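Local coordinates for protein possible metal-dependent hydrolase (Veillonella parvula, PDB 3RPC) that probably acts as a zinc-dependent hydrolase of the metallo-beta-lactamase superfamily, carrying two zinc ions in its presumed active site, at residues Y164-T169 with S173-A178; G130-V135 with G148-V153. All coordinates share one frame; numbering follows the deposited sequence.

Interaction 1: residues Y164-T169 with S173-A178; sequences YLVGDT and SDVEKA. With ZN (zinc ion), chain E; ZN (zinc ion), chain F.
Tyr164 meets the helix at Ala178 and Val175 with the phenol end of its ring. The closest approach is CZ of Tyr164 to CB of Ala178, 3.6 Å, and the ring lies obliquely to that methyl group. CG stands anti to the backbone N (chi1 -178°), which sends the ring out to the helix, where the hydroxyl OH of Tyr164 lies 3.6 Å from CA of Val175, an approach to carbon that is van der Waals packing and not a polar bond. One face of the ring is covered from its own segment, by CG2 of Val166 placed 3.7 Å above the ring centre.

Both methyl groups of Val175, CG1 and CG2, come to 4.0 Å from OH of Tyr164. CG2, anti to the carbonyl carbon, goes on to lie 4.2 Å from CG2 of Thr169 as the two side chains run past each other in opposite directions. With CG2 of Val166 over the ring, the other branch of that valine, CG1, comes only to 4.5 Å from CG2 of Val175. OG1 of Thr169 turns to another partner, the backbone N of Ser131. Asp168 faces the metal centre: its OD2 bridges both zinc ions, at 2.4 Å from the chain E ion and 2.1 Å from the chain F ion.

The contact joins the first two elements of the beta-alpha-beta unit formed by strand 163-165, helix 173-182 and strand 186-190. Strand 163-165 runs between strands 152-156 and 186-190, and Thr128 of strand 123-128 touches both Tyr164 and Ala178.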
loop_
_atom_site.group_PDB
_atom_site.type_symbol
_atom_site.label_atom_id
_atom_site.label_comp_id
_atom_site.label_asym_id
_atom_site.label_seq_id
_atom_site.Cartn_x
_atom_site.Cartn_y
_atom_site.Cartn_z
ATOM N N TYR A 164 3.571 -5.444 16.113
ATOM C CA TYR A 164 3.613 -4.774 14.815
ATOM C C TYR A 164 5.062 -4.478 14.469
ATOM O O TYR A 164 5.678 -3.589 15.060
ATOM C CB TYR A 164 2.802 -3.468 14.868
ATOM C CG TYR A 164 2.705 -2.676 13.575
ATOM C CD1 TYR A 164 3.026 -3.236 12.335
ATOM C CD2 TYR A 164 2.290 -1.349 13.601
ATOM C CE1 TYR A 164 2.918 -2.484 11.154
ATOM C CE2 TYR A 164 2.192 -0.607 12.450
ATOM C CZ TYR A 164 2.510 -1.163 11.233
ATOM O OH TYR A 164 2.393 -0.377 10.097
ATOM N N LEU A 165 5.616 -5.247 13.535
ATOM C CA LEU A 165 6.923 -4.970 12.959
ATOM C C LEU A 165 6.673 -3.991 11.821
ATOM O O LEU A 165 6.201 -4.360 10.752
ATOM C CB LEU A 165 7.533 -6.271 12.438
ATOM C CG LEU A 165 8.893 -6.204 11.759
ATOM C CD1 LEU A 165 10.002 -6.014 12.781
ATOM C CD2 LEU A 165 9.117 -7.503 10.976
ATOM N N VAL A 166 6.955 -2.716 12.058
ATOM C CA VAL A 166 6.493 -1.686 11.127
ATOM C C VAL A 166 7.215 -1.740 9.776
ATOM O O VAL A 166 6.605 -1.524 8.714
ATOM C CB VAL A 166 6.641 -0.293 11.743
ATOM C CG1 VAL A 166 6.134 0.783 10.767
ATOM C CG2 VAL A 166 5.865 -0.225 13.053
ATOM N N GLY A 167 8.516 -2.020 9.822
ATOM C CA GLY A 167 9.316 -2.154 8.616
ATOM C C GLY A 167 9.912 -0.857 8.095
ATOM O O GLY A 167 9.784 0.204 8.712
ATOM N N ASP A 168 10.581 -0.951 6.950
ATOM C CA ASP A 168 11.207 0.208 6.317
ATOM C C ASP A 168 10.173 1.045 5.564
ATOM O O ASP A 168 10.009 0.912 4.350
ATOM C CB ASP A 168 12.334 -0.239 5.374
ATOM C CG ASP A 168 13.681 -0.394 6.081
ATOM O OD1 ASP A 168 13.715 -0.453 7.323
ATOM O OD2 ASP A 168 14.714 -0.452 5.380
ATOM N N THR A 169 9.466 1.887 6.310
ATOM C CA THR A 169 8.462 2.777 5.740
ATOM C C THR A 169 8.506 4.097 6.480
ATOM O O THR A 169 8.887 4.158 7.651
ATOM C CB THR A 169 7.052 2.159 5.834
ATOM O OG1 THR A 169 6.078 3.058 5.275
ATOM C CG2 THR A 169 6.689 1.824 7.281
ATOM N N SER A 173 -0.618 6.322 5.465
ATOM C CA SER A 173 -1.899 5.785 5.891
ATOM C C SER A 173 -1.861 4.275 6.103
ATOM O O SER A 173 -2.713 3.724 6.799
ATOM C CB SER A 173 -2.995 6.150 4.890
ATOM O OG SER A 173 -3.182 7.557 4.859
ATOM N N ASP A 174 -0.883 3.598 5.506
ATOM C CA ASP A 174 -0.775 2.155 5.720
ATOM C C ASP A 174 -0.440 1.866 7.180
ATOM O O ASP A 174 -0.883 0.858 7.741
ATOM C CB ASP A 174 0.267 1.537 4.790
ATOM C CG ASP A 174 -0.260 1.347 3.369
ATOM O OD1 ASP A 174 -1.474 1.117 3.214
ATOM O OD2 ASP A 174 0.541 1.412 2.417
ATOM N N VAL A 175 0.346 2.752 7.785
ATOM C CA VAL A 175 0.698 2.637 9.198
ATOM C C VAL A 175 -0.553 2.918 10.045
ATOM O O VAL A 175 -0.865 2.169 10.982
ATOM C CB VAL A 175 1.849 3.607 9.556
ATOM C CG1 VAL A 175 2.179 3.551 11.056
ATOM C CG2 VAL A 175 3.077 3.292 8.709
ATOM N N GLU A 176 -1.285 3.980 9.700
ATOM C CA GLU A 176 -2.527 4.312 10.411
ATOM C C GLU A 176 -3.515 3.165 10.333
ATOM O O GLU A 176 -4.187 2.854 11.314
ATOM C CB GLU A 176 -3.168 5.596 9.865
ATOM C CG GLU A 176 -2.314 6.854 10.025
ATOM C CD GLU A 176 -2.242 7.385 11.458
ATOM O OE1 GLU A 176 -2.847 6.795 12.385
ATOM O OE2 GLU A 176 -1.573 8.423 11.657
ATOM N N LYS A 177 -3.604 2.553 9.153
ATOM C CA LYS A 177 -4.487 1.407 8.939
ATOM C C LYS A 177 -4.125 0.241 9.843
ATOM O O LYS A 177 -4.998 -0.310 10.517
ATOM C CB LYS A 177 -4.466 0.969 7.474
ATOM C CG LYS A 177 -5.280 1.877 6.557
ATOM C CD LYS A 177 -5.018 1.536 5.101
ATOM C CE LYS A 177 -5.899 2.345 4.148
ATOM N NZ LYS A 177 -5.729 1.824 2.752
ATOM N N ALA A 178 -2.846 -0.130 9.872
ATOM C CA ALA A 178 -2.442 -1.262 10.697
ATOM C C ALA A 178 -2.695 -0.987 12.173
ATOM O O ALA A 178 -3.167 -1.862 12.902
ATOM C CB ALA A 178 -0.984 -1.615 10.456
HETATM ZN ZN ZN E . 15.301 -0.916 3.115
HETATM ZN ZN ZN F . 16.700 -0.701 6.135
HETATM O O HOH W 1 17.152 -0.872 3.882
HETATM O O HOH W 2 17.140 1.761 5.573
#

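Interaction 2: residues G130-V135 with G148-V153. With ZN (zinc ion), chain E.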
loop_
_atom_site.group_PDB
_atom_site.type_symbol
_atom_site.label_atom_id
_atom_site.label_comp_id
_atom_site.label_asym_id
_atom_site.label_seq_id
_atom_site.Cartn_x
_atom_site.Cartn_y
_atom_site.Cartn_z
ATOM N N GLY A 130 3.589 -0.151 3.266
ATOM C CA GLY A 130 4.603 0.833 3.590
ATOM C C GLY A 130 5.136 1.527 2.353
ATOM O O GLY A 130 5.019 1.018 1.227
ATOM N N SER A 131 5.726 2.698 2.565
ATOM C CA SER A 131 6.440 3.412 1.512
ATOM C C SER A 131 7.833 3.732 2.018
ATOM O O SER A 131 7.984 4.453 3.004
ATOM C CB SER A 131 5.716 4.703 1.149
ATOM O OG SER A 131 4.403 4.409 0.710
ATOM N N HIS A 132 8.842 3.187 1.346
ATOM C CA HIS A 132 10.240 3.304 1.771
ATOM C C HIS A 132 10.827 4.624 1.259
ATOM O O HIS A 132 11.877 4.636 0.608
ATOM C CB HIS A 132 11.002 2.092 1.191
ATOM C CG HIS A 132 12.291 1.742 1.884
ATOM N ND1 HIS A 132 12.897 2.537 2.836
ATOM C CD2 HIS A 132 13.091 0.659 1.739
ATOM C CE1 HIS A 132 14.013 1.956 3.247
ATOM N NE2 HIS A 132 14.155 0.816 2.592
ATOM N N GLY A 133 10.139 5.730 1.556
ATOM C CA GLY A 133 10.489 7.043 1.037
ATOM C C GLY A 133 9.263 7.929 0.909
ATOM O O GLY A 133 8.132 7.449 0.946
ATOM N N THR A 134 9.489 9.237 0.780
ATOM C CA THR A 134 8.397 10.179 0.594
ATOM C C THR A 134 7.917 10.168 -0.851
ATOM O O THR A 134 8.568 9.612 -1.736
ATOM C CB THR A 134 8.864 11.602 0.899
ATOM O OG1 THR A 134 9.919 11.937 -0.004
ATOM C CG2 THR A 134 9.365 11.699 2.329
ATOM N N VAL A 135 6.780 10.818 -1.091
ATOM C CA VAL A 135 6.233 10.919 -2.441
ATOM C C VAL A 135 7.234 11.541 -3.403
ATOM O O VAL A 135 7.431 11.041 -4.515
ATOM C CB VAL A 135 4.926 11.726 -2.468
ATOM C CG1 VAL A 135 4.492 12.006 -3.905
ATOM C CG2 VAL A 135 3.844 10.992 -1.718
ATOM N N GLY A 148 12.043 0.705 -3.665
ATOM C CA GLY A 148 11.234 -0.492 -3.853
ATOM C C GLY A 148 10.102 -0.680 -2.857
ATOM O O GLY A 148 9.624 0.291 -2.261
ATOM N N ASP A 149 9.658 -1.930 -2.706
ATOM C CA ASP A 149 8.598 -2.297 -1.763
ATOM C C ASP A 149 9.210 -2.879 -0.500
ATOM O O ASP A 149 10.256 -3.535 -0.551
ATOM C CB ASP A 149 7.659 -3.354 -2.354
ATOM C CG ASP A 149 6.744 -2.804 -3.434
ATOM O OD1 ASP A 149 6.596 -1.567 -3.553
ATOM O OD2 ASP A 149 6.152 -3.630 -4.159
ATOM N N ALA A 150 8.564 -2.639 0.635
ATOM C CA ALA A 150 9.012 -3.232 1.892
ATOM C C ALA A 150 7.846 -3.333 2.863
ATOM O O ALA A 150 7.243 -2.324 3.226
ATOM C CB ALA A 150 10.180 -2.426 2.494
HETATM N N MSE A 151 7.499 -4.553 3.266
HETATM C CA MSE A 151 6.321 -4.748 4.100
HETATM C C MSE A 151 6.633 -4.560 5.579
HETATM O O MSE A 151 7.800 -4.584 6.003
HETATM C CB MSE A 151 5.738 -6.156 3.898
HETATM C CG MSE A 151 6.585 -7.272 4.489
HETATM SE SE MSE A 151 5.671 -8.990 4.361
HETATM C CE MSE A 151 7.182 -10.126 4.894
ATOM N N GLY A 152 5.575 -4.368 6.357
ATOM C CA GLY A 152 5.616 -4.640 7.778
ATOM C C GLY A 152 4.840 -5.924 8.024
ATOM O O GLY A 152 4.251 -6.498 7.095
ATOM N N VAL A 153 4.863 -6.401 9.264
ATOM C CA VAL A 153 4.156 -7.623 9.623
ATOM C C VAL A 153 3.486 -7.448 10.980
ATOM O O VAL A 153 4.098 -6.960 11.932
ATOM C CB VAL A 153 5.116 -8.834 9.691
ATOM C CG1 VAL A 153 4.332 -10.113 9.978
ATOM C CG2 VAL A 153 5.904 -8.955 8.396
HETATM ZN ZN ZN E . 15.301 -0.916 3.115
HETATM O O HOH W 3 7.966 0.834 -0.148
HETATM O O HOH W 4 5.800 -1.550 0.265
HETATM O O HOH W 1 17.152 -0.872 3.882
#
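Gly130 and Met151 bring the two backbones to a CA-CA separation of 5.9 Å, and from there the chains are joined largely through water. Water 4 accepts from N of Ala150 at 3.0 Å and can donate to O of Gly130, so a single molecule spans the gap between main chains. Water 3 accepts from N of His132 at 2.9 Å and lies 2.7 Å from O of Gly148, to which it can donate; O of Gly130 is a longer, competing acceptor. CA of Gly130 passes 4.1 Å from O of Ala150, backbone against backbone.

His132 is the main side chain here. Its CG is anti to the backbone N (chi1 -159°), which sends the imidazole past Ala150 toward the metal. CD2 of His132 packs obliquely on the methyl CB of Ala150 at 4.3 Å, while CB of His132 rests near O of Gly148. The far end of the ring binds the chain E zinc ion through NE2, at 2.1 Å, and water 1, another ligand of this ion, lies in the plane of the ring at its edge. The other ring nitrogen, ND1, bonds to O of Ile203. With one nitrogen on the metal and the other on a carbonyl, rotation of the ring is fixed from both ends.

His72 and His74, whose rings meet that of His132, and Asp168 share the same ion. A histidine-rich pair of zinc sites bridged by an aspartate is characteristic of many dinuclear hydrolases of the metallo-beta-lactamase superfamily, consistent with a hydrolase role here, and this contact supplies one ligand of that centre from the loop between strand 123-128 and helix 135-138.

Interaction 1 is buried, and its crossing contacts are apolar, methyl groups and a ring between strand 163-165 and its following helix. Interaction 2 is only partly buried and relies on waters to join two loop backbones beside the metal. Their centres lie 9 Å apart, and they adjoin in the same sheet, where strands 152-156 and 163-165 are neighbours: N of Leu165 lies 2.8 Å from O of Val153, a probable hydrogen bond. A side-chain-to-backbone bond also links the loops 130-135 and 166-169. Both supply the chain E zinc ion, Asp168 from interaction 1 and His132 from interaction 2, and both reach the second subunit.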